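Local coordinates for hypothetical protein (Giardia lamblia, PDB 3I3F) that is of unknown function but belongs to the YjgF/L-PSP family, many of whose members deaminate reactive enamines and imines, and holds pentanoic acid in its crystal, at residues A[59-62]-A[63-67]; A[101-104]-A[105-108]; A[110-113]-A[114-117]. All blocks are in the same frame, centred on the assembly; numbering follows the deposited sequence. Where two conformers were deposited one is given.

In the fold
Interactions 1 and 2 are turns of the two helices, 56-74 and 95-108, that pack against one another beside the sheet, while interaction 3 is the surface loop from helix 95-108 into strand 117-123. Both helical contacts are partly buried and touch directly, for instance where the ring of Phe-65 meets that of Tyr-105; interaction 3 adjoins interaction 2 but lies clear of interaction 1. The chemistry shifts accordingly: threonine hydroxyls bonded to helix carbonyls and a methyl on an aromatic ring in interaction 1, an aromatic pair with an arginine laid over the backbone in interaction 2, a tight turn under a second such arginine in interaction 3. Interactions 2 and 3 also touch the second subunit.

Interaction 1: residues A[59-62]-A[63-67]; sequences EQTR and QTFDN
Glu-59 and Gln-63 are joined through the backbone, the first of four successive i to i+4 bonds in this part of helix 56-74: Gln-63 N gives its hydrogen to Glu-59 O at 3.0 Å, and the CB of Gln-63 rests against the same oxygen. The amide of Gln-63 then turns along the helix, where its NE2 donates to OD1 of Asn-67 at 2.9 Å.

Gln-60 O is gripped twice by one residue. Thr-64 N reaches it at 2.9 Å and Thr-64 OG1 at 2.7 Å, from opposite faces of the carbonyl plane, the hydroxyl standing 35° out of it. The torsion responsible is chi1 of Thr-64, -64°, which puts OG1 beside its own backbone N, within reach of the carbonyl of Gln-60 one turn earlier. The Gln-60 amide itself leads away from the helix to the backbone of His-54, Gly-128 and Leu-130.

One residue on, Thr-61 O accepts from Phe-65 N at 3.2 Å, and the two side chains run side by side in the same direction. The methyl CG2 of Thr-61 touches the ring of Phe-65 at CD2, 4.0 Å away. Both pack on strand 131-139, at Val-131 and Val-133 respectively.

Arg-62 closes the series, its O taking Asp-66 N at 3.0 Å, with CB of Asp-66 3.4 Å from Arg-62 O. The carboxylate of Asp-66 swings off to salt bridges with Arg-69 and Lys-70.

Two buried threonines thus spend their hydroxyls on carbonyls of their own helix, Thr-64 on Gln-60 and Thr-61 on Leu-57. Meeting that demand internally probably eases their burial against the valines of strand 131-139, Val-133 for Thr-64 and Val-131 for Thr-61.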
loop_
_atom_site.group_PDB
_atom_site.type_symbol
_atom_site.label_atom_id
_atom_site.label_comp_id
_atom_site.label_asym_id
_atom_site.label_seq_id
_atom_site.Cartn_x
_atom_site.Cartn_y
_atom_site.Cartn_z
ATOM N N GLU A 59 -0.802 17.861 16.461
ATOM C CA GLU A 59 -0.002 17.098 17.419
ATOM C C GLU A 59 0.063 15.608 17.072
ATOM O O GLU A 59 1.097 14.973 17.274
ATOM C CB GLU A 59 -0.510 17.311 18.848
ATOM C CG GLU A 59 -0.384 18.758 19.338
ATOM C CD GLU A 59 1.045 19.283 19.308
ATOM O OE1 GLU A 59 1.978 18.513 19.617
ATOM O OE2 GLU A 59 1.235 20.473 18.974
ATOM N N GLN A 60 -1.024 15.052 16.542
ATOM C CA GLN A 60 -0.988 13.670 16.051
ATOM C C GLN A 60 -0.022 13.527 14.877
ATOM O O GLN A 60 0.703 12.537 14.790
ATOM C CB GLN A 60 -2.379 13.174 15.649
ATOM C CG GLN A 60 -3.272 12.845 16.834
ATOM C CD GLN A 60 -4.563 12.145 16.439
ATOM O OE1 GLN A 60 -4.638 11.480 15.404
ATOM N NE2 GLN A 60 -5.586 12.285 17.275
ATOM N N THR A 61 -0.005 14.519 13.989
ATOM C CA THR A 61 0.889 14.500 12.834
ATOM C C THR A 61 2.354 14.562 13.263
ATOM O O THR A 61 3.172 13.776 12.786
ATOM C CB THR A 61 0.574 15.652 11.859
ATOM O OG1 THR A 61 -0.761 15.497 11.362
ATOM C CG2 THR A 61 1.549 15.660 10.688
ATOM N N ARG A 62 2.681 15.476 14.173
ATOM C CA ARG A 62 4.054 15.609 14.661
ATOM C C ARG A 62 4.518 14.331 15.362
ATOM O O ARG A 62 5.641 13.876 15.157
ATOM C CB ARG A 62 4.181 16.809 15.605
ATOM C CG ARG A 62 4.030 18.158 14.916
ATOM C CD ARG A 62 4.171 19.310 15.900
ATOM N NE ARG A 62 4.010 20.612 15.258
ATOM C CZ ARG A 62 4.978 21.248 14.602
ATOM N NH1 ARG A 62 6.181 20.700 14.499
ATOM N NH2 ARG A 62 4.745 22.433 14.050
ATOM N N GLN A 63 3.646 13.754 16.186
ATOM C CA GLN A 63 3.972 12.520 16.900
ATOM C C GLN A 63 4.155 11.341 15.939
ATOM O O GLN A 63 5.048 10.518 16.132
ATOM C CB GLN A 63 2.897 12.198 17.944
ATOM C CG GLN A 63 3.214 10.989 18.820
ATOM C CD GLN A 63 4.419 11.218 19.710
ATOM O OE1 GLN A 63 4.425 12.134 20.531
ATOM N NE2 GLN A 63 5.443 10.387 19.554
ATOM N N THR A 64 3.313 11.270 14.909
ATOM C CA THR A 64 3.408 10.206 13.910
ATOM C C THR A 64 4.769 10.202 13.219
ATOM O O THR A 64 5.404 9.155 13.102
ATOM C CB THR A 64 2.292 10.326 12.850
ATOM O OG1 THR A 64 1.019 10.141 13.478
ATOM C CG2 THR A 64 2.463 9.278 11.754
ATOM N N PHE A 65 5.223 11.369 12.774
ATOM C CA PHE A 65 6.502 11.439 12.074
ATOM C C PHE A 65 7.703 11.330 13.011
ATOM O O PHE A 65 8.761 10.867 12.596
ATOM C CB PHE A 65 6.569 12.674 11.174
ATOM C CG PHE A 65 5.764 12.521 9.917
ATOM C CD1 PHE A 65 6.193 11.659 8.914
ATOM C CD2 PHE A 65 4.561 13.190 9.751
ATOM C CE1 PHE A 65 5.451 11.488 7.758
ATOM C CE2 PHE A 65 3.813 13.024 8.592
ATOM C CZ PHE A 65 4.258 12.167 7.598
ATOM N N ASP A 66 7.532 11.721 14.273
ATOM C CA ASP A 66 8.554 11.462 15.289
ATOM C C ASP A 66 8.721 9.953 15.496
ATOM O O ASP A 66 9.843 9.456 15.562
ATOM C CB ASP A 66 8.203 12.144 16.616
ATOM C CG ASP A 66 9.367 12.154 17.594
ATOM O OD1 ASP A 66 10.471 12.593 17.206
ATOM O OD2 ASP A 66 9.170 11.737 18.754
ATOM N N ASN A 67 7.601 9.235 15.591
ATOM C CA ASN A 67 7.621 7.771 15.680
ATOM C C ASN A 67 8.336 7.138 14.488
ATOM O O ASN A 67 9.182 6.260 14.655
ATOM C CB ASN A 67 6.198 7.205 15.773
ATOM C CG ASN A 67 5.515 7.521 17.095
ATOM O OD1 ASN A 67 6.149 7.959 18.056
ATOM N ND2 ASN A 67 4.209 7.288 17.148
#

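Interaction 2: residues A[101-104]-A[105-108]; sequences FNEL and YREV
The guanidinium of Arg-106 lies over the backbone of the turn before it, with Asn-102 O 3.5 Å above its plane near the centre and Glu-103 N nearer the rim of the same face. On that same side NH2 comes to 3.6 Å from CG of Glu-103, while NH1 lies near CB of Asn-102 and is hydrogen-bonded to Asn-28 of the second subunit. A bend at chi3 of Arg-106, -64°, is what folds the end of the chain back over the helix. Because Asn-102 O stands over the face, its contact with the group is not a hydrogen bond and is probably electrostatic; the oxygen is bonded instead to Arg-106 N, at 3.0 Å.

The other flat pair is Phe-101 and Tyr-105, lying side by side with ring centroids 5.9 Å apart and planes at 36°. This oblique meeting is closest between CZ of Phe-101 and CD1 of Tyr-105, 4.0 Å. Both side chains are directed to the sheet: helix 95-108 is the crossover helix of the beta-alpha-beta unit 82-90, 95-108, 117-123, and the two aromatics pack on strand 82-90 at Ile-87. Tyr-105 also makes a cation-pi contact with Arg-118, a residue of a pentanoic acid pocket, and Asn-102 OD1 accepts from the same arginine.

Towards the end of the helix the backbone bonding becomes shared. Leu-104 O takes Val-108 N at 3.2 Å, and Glu-107 N makes weak bonds to both Leu-104 O and Glu-103 O. Leu-104 O also accepts from a water at 2.9 Å, and this water reaches OE1 of Glu-107 only weakly. The carboxylate of Glu-103 is bridged to Arg-100, while the CD2 methyl of Leu-104 lies 3.9 Å from Glu-107 OE1.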
loop_
_atom_site.group_PDB
_atom_site.type_symbol
_atom_site.label_atom_id
_atom_site.label_comp_id
_atom_site.label_asym_id
_atom_site.label_seq_id
_atom_site.Cartn_x
_atom_site.Cartn_y
_atom_site.Cartn_z
ATOM N N PHE A 101 -2.073 19.416 7.727
ATOM C CA PHE A 101 -1.256 18.213 7.619
ATOM C C PHE A 101 -0.142 18.391 6.590
ATOM O O PHE A 101 1.011 18.061 6.860
ATOM C CB PHE A 101 -2.087 16.980 7.258
ATOM C CG PHE A 101 -1.243 15.792 6.908
ATOM C CD1 PHE A 101 -0.738 14.971 7.903
ATOM C CD2 PHE A 101 -0.904 15.529 5.588
ATOM C CE1 PHE A 101 0.068 13.889 7.584
ATOM C CE2 PHE A 101 -0.095 14.453 5.265
ATOM C CZ PHE A 101 0.389 13.633 6.262
ATOM N N ASN A 102 -0.490 18.903 5.413
ATOM C CA ASN A 102 0.503 19.081 4.350
ATOM C C ASN A 102 1.553 20.143 4.679
ATOM O O ASN A 102 2.719 19.994 4.317
ATOM C CB ASN A 102 -0.174 19.369 3.009
ATOM C CG ASN A 102 -0.847 18.141 2.429
ATOM O OD1 ASN A 102 -0.284 17.044 2.453
ATOM N ND2 ASN A 102 -2.056 18.315 1.908
ATOM N N GLU A 103 1.147 21.195 5.384
ATOM C CA GLU A 103 2.100 22.194 5.866
ATOM C C GLU A 103 3.123 21.545 6.796
ATOM O O GLU A 103 4.325 21.772 6.660
ATOM C CB GLU A 103 1.379 23.326 6.601
ATOM C CG GLU A 103 0.478 24.162 5.703
ATOM C CD GLU A 103 -0.377 25.167 6.457
ATOM O OE1 GLU A 103 -0.431 25.119 7.705
ATOM O OE2 GLU A 103 -1.013 26.008 5.788
ATOM N N LEU A 104 2.637 20.729 7.731
ATOM C CA LEU A 104 3.506 20.012 8.666
ATOM C C LEU A 104 4.362 18.968 7.948
ATOM O O LEU A 104 5.534 18.784 8.277
ATOM C CB LEU A 104 2.676 19.340 9.762
ATOM C CG LEU A 104 1.942 20.302 10.698
ATOM C CD1 LEU A 104 0.843 19.576 11.454
ATOM C CD2 LEU A 104 2.922 20.963 11.656
ATOM N N TYR A 105 3.771 18.296 6.962
ATOM C CA TYR A 105 4.485 17.309 6.154
ATOM C C TYR A 105 5.714 17.926 5.490
ATOM O O TYR A 105 6.788 17.322 5.467
ATOM C CB TYR A 105 3.551 16.738 5.085
ATOM C CG TYR A 105 4.141 15.591 4.303
ATOM C CD1 TYR A 105 4.047 14.288 4.776
ATOM C CD2 TYR A 105 4.786 15.806 3.089
ATOM C CE1 TYR A 105 4.581 13.225 4.063
ATOM C CE2 TYR A 105 5.323 14.751 2.369
ATOM C CZ TYR A 105 5.217 13.460 2.862
ATOM O OH TYR A 105 5.743 12.400 2.159
ATOM N N ARG A 106 5.555 19.139 4.963
ATOM C CA ARG A 106 6.655 19.841 4.308
ATOM C C ARG A 106 7.737 20.312 5.285
ATOM O O ARG A 106 8.852 20.602 4.867
ATOM C CB ARG A 106 6.129 21.017 3.480
ATOM C CG ARG A 106 5.377 20.591 2.225
ATOM C CD ARG A 106 5.063 21.780 1.334
ATOM N NE ARG A 106 4.147 22.723 1.977
ATOM C CZ ARG A 106 2.816 22.688 1.896
ATOM N NH1 ARG A 106 2.191 21.749 1.191
ATOM N NH2 ARG A 106 2.098 23.605 2.533
ATOM N N GLU A 107 7.408 20.402 6.574
ATOM C CA GLU A 107 8.412 20.680 7.606
ATOM C C GLU A 107 9.237 19.437 7.946
ATOM O O GLU A 107 10.359 19.550 8.433
ATOM C CB GLU A 107 7.756 21.226 8.877
ATOM C CG GLU A 107 7.118 22.592 8.705
ATOM C CD GLU A 107 6.444 23.101 9.971
ATOM O OE1 GLU A 107 6.447 22.384 10.994
ATOM O OE2 GLU A 107 5.913 24.231 9.942
ATOM N N VAL A 108 8.675 18.254 7.704
ATOM C CA VAL A 108 9.394 17.000 7.919
ATOM C C VAL A 108 10.280 16.694 6.716
ATOM O O VAL A 108 11.451 16.343 6.870
ATOM C CB VAL A 108 8.421 15.830 8.161
ATOM C CG1 VAL A 108 9.181 14.514 8.284
ATOM C CG2 VAL A 108 7.588 16.089 9.409
HETATM O O HOH W 1 6.087 19.029 11.126
#

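Interaction 3: residues A[110-113]-A[114-117]; sequences CVPA and TRPC
Thr-114 turns back on Val-111 through its first torsion: at chi1 63° the hydroxyl sits between its own backbone N and carbonyl carbon, and OG1 comes to 3.4 Å from CB of Val-111. Arg-115 takes the other course. Its CG lies anti to the carbonyl carbon (chi1 -65°) and the chain then runs extended to NE, which lays the arginine across the start of the turn.

The guanidinium is thereby placed over Pro-112, whose CA stands 3.6 Å above the plane, off towards the rim, with NH1 of Arg-115 3.8 Å from CB of Pro-112. Further back, CG of Arg-115 touches Val-111 O at 3.4 Å. Polar partners fix the end of this chain from beyond the turn: NE donates to Phe-109 O, and NH1 to Glu-27 O of the second subunit.

The bond that closes the turn is Thr-114 N to Val-111 O, 3.1 Å, with the donor 50° out of the carbonyl plane, consistent with the tight turn. Thr-114 OG1 also comes near this oxygen, at best a weak bond. A single water donates to Ala-113 O at 2.9 Å and to Arg-115 O at 2.7 Å, bridging the two carbonyls.

Four residues, Val-111 to Thr-114, joined O to N and with Pro-112 and Ala-113 both in helical backbone conformation, make a type I (or III) beta turn, a single turn of 3-10 helix, with proline at i+1; here it reverses the chain between crossover helix 95-108 and strand 117-123 of the beta-alpha-beta unit.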
loop_
_atom_site.group_PDB
_atom_site.type_symbol
_atom_site.label_atom_id
_atom_site.label_comp_id
_atom_site.label_asym_id
_atom_site.label_seq_id
_atom_site.Cartn_x
_atom_site.Cartn_y
_atom_site.Cartn_z
ATOM N N CYS A 110 11.676 18.706 3.997
ATOM C CA CYS A 110 11.839 20.130 3.689
ATOM C C CYS A 110 12.535 20.423 2.358
ATOM O O CYS A 110 12.635 21.583 1.962
ATOM C CB CYS A 110 12.573 20.837 4.834
ATOM S SG CYS A 110 14.220 20.192 5.170
ATOM N N VAL A 111 13.003 19.389 1.665
ATOM C CA VAL A 111 13.625 19.587 0.354
ATOM C C VAL A 111 12.664 19.111 -0.733
ATOM O O VAL A 111 12.497 17.906 -0.919
ATOM C CB VAL A 111 14.970 18.845 0.234
ATOM C CG1 VAL A 111 15.628 19.155 -1.109
ATOM C CG2 VAL A 111 15.892 19.232 1.382
ATOM N N PRO A 112 12.015 20.053 -1.449
ATOM C CA PRO A 112 11.037 19.658 -2.463
ATOM C C PRO A 112 11.553 18.615 -3.454
ATOM O O PRO A 112 10.829 17.681 -3.786
ATOM C CB PRO A 112 10.726 20.975 -3.180
ATOM C CG PRO A 112 10.952 22.014 -2.153
ATOM C CD PRO A 112 12.100 21.523 -1.323
ATOM N N ALA A 113 12.800 18.764 -3.897
ATOM C CA ALA A 113 13.377 17.880 -4.914
ATOM C C ALA A 113 13.486 16.412 -4.486
ATOM O O ALA A 113 13.415 15.521 -5.333
ATOM C CB ALA A 113 14.749 18.396 -5.335
ATOM N N THR A 114 13.658 16.164 -3.187
ATOM C CA THR A 114 13.903 14.809 -2.683
ATOM C C THR A 114 12.776 14.251 -1.806
ATOM O O THR A 114 12.994 13.302 -1.051
ATOM C CB THR A 114 15.220 14.756 -1.880
ATOM O OG1 THR A 114 15.115 15.610 -0.736
ATOM C CG2 THR A 114 16.396 15.197 -2.742
ATOM N N ARG A 115 11.573 14.812 -1.908
ATOM C CA ARG A 115 10.441 14.281 -1.148
ATOM C C ARG A 115 10.129 12.866 -1.626
ATOM O O ARG A 115 10.213 12.585 -2.820
ATOM C CB ARG A 115 9.209 15.178 -1.276
ATOM C CG ARG A 115 9.417 16.542 -0.666
ATOM C CD ARG A 115 8.132 17.305 -0.432
ATOM N NE ARG A 115 8.418 18.432 0.458
ATOM C CZ ARG A 115 8.253 19.724 0.176
ATOM N NH1 ARG A 115 7.726 20.133 -0.975
ATOM N NH2 ARG A 115 8.595 20.625 1.089
ATOM N N PRO A 116 9.787 11.963 -0.693
ATOM C CA PRO A 116 9.549 10.577 -1.086
ATOM C C PRO A 116 8.262 10.389 -1.877
ATOM O O PRO A 116 7.394 11.262 -1.882
ATOM C CB PRO A 116 9.467 9.842 0.255
ATOM C CG PRO A 116 9.037 10.874 1.231
ATOM C CD PRO A 116 9.662 12.152 0.765
ATOM N N CYS A 117 8.148 9.248 -2.546
ATOM C CA CYS A 117 6.902 8.888 -3.204
ATOM C C CYS A 117 5.783 8.896 -2.171
ATOM O O CYS A 117 5.964 8.439 -1.040
ATOM C CB CYS A 117 7.011 7.515 -3.862
ATOM S SG CYS A 117 8.230 7.445 -5.193
HETATM O O HOH W 2 11.094 13.853 -5.075
#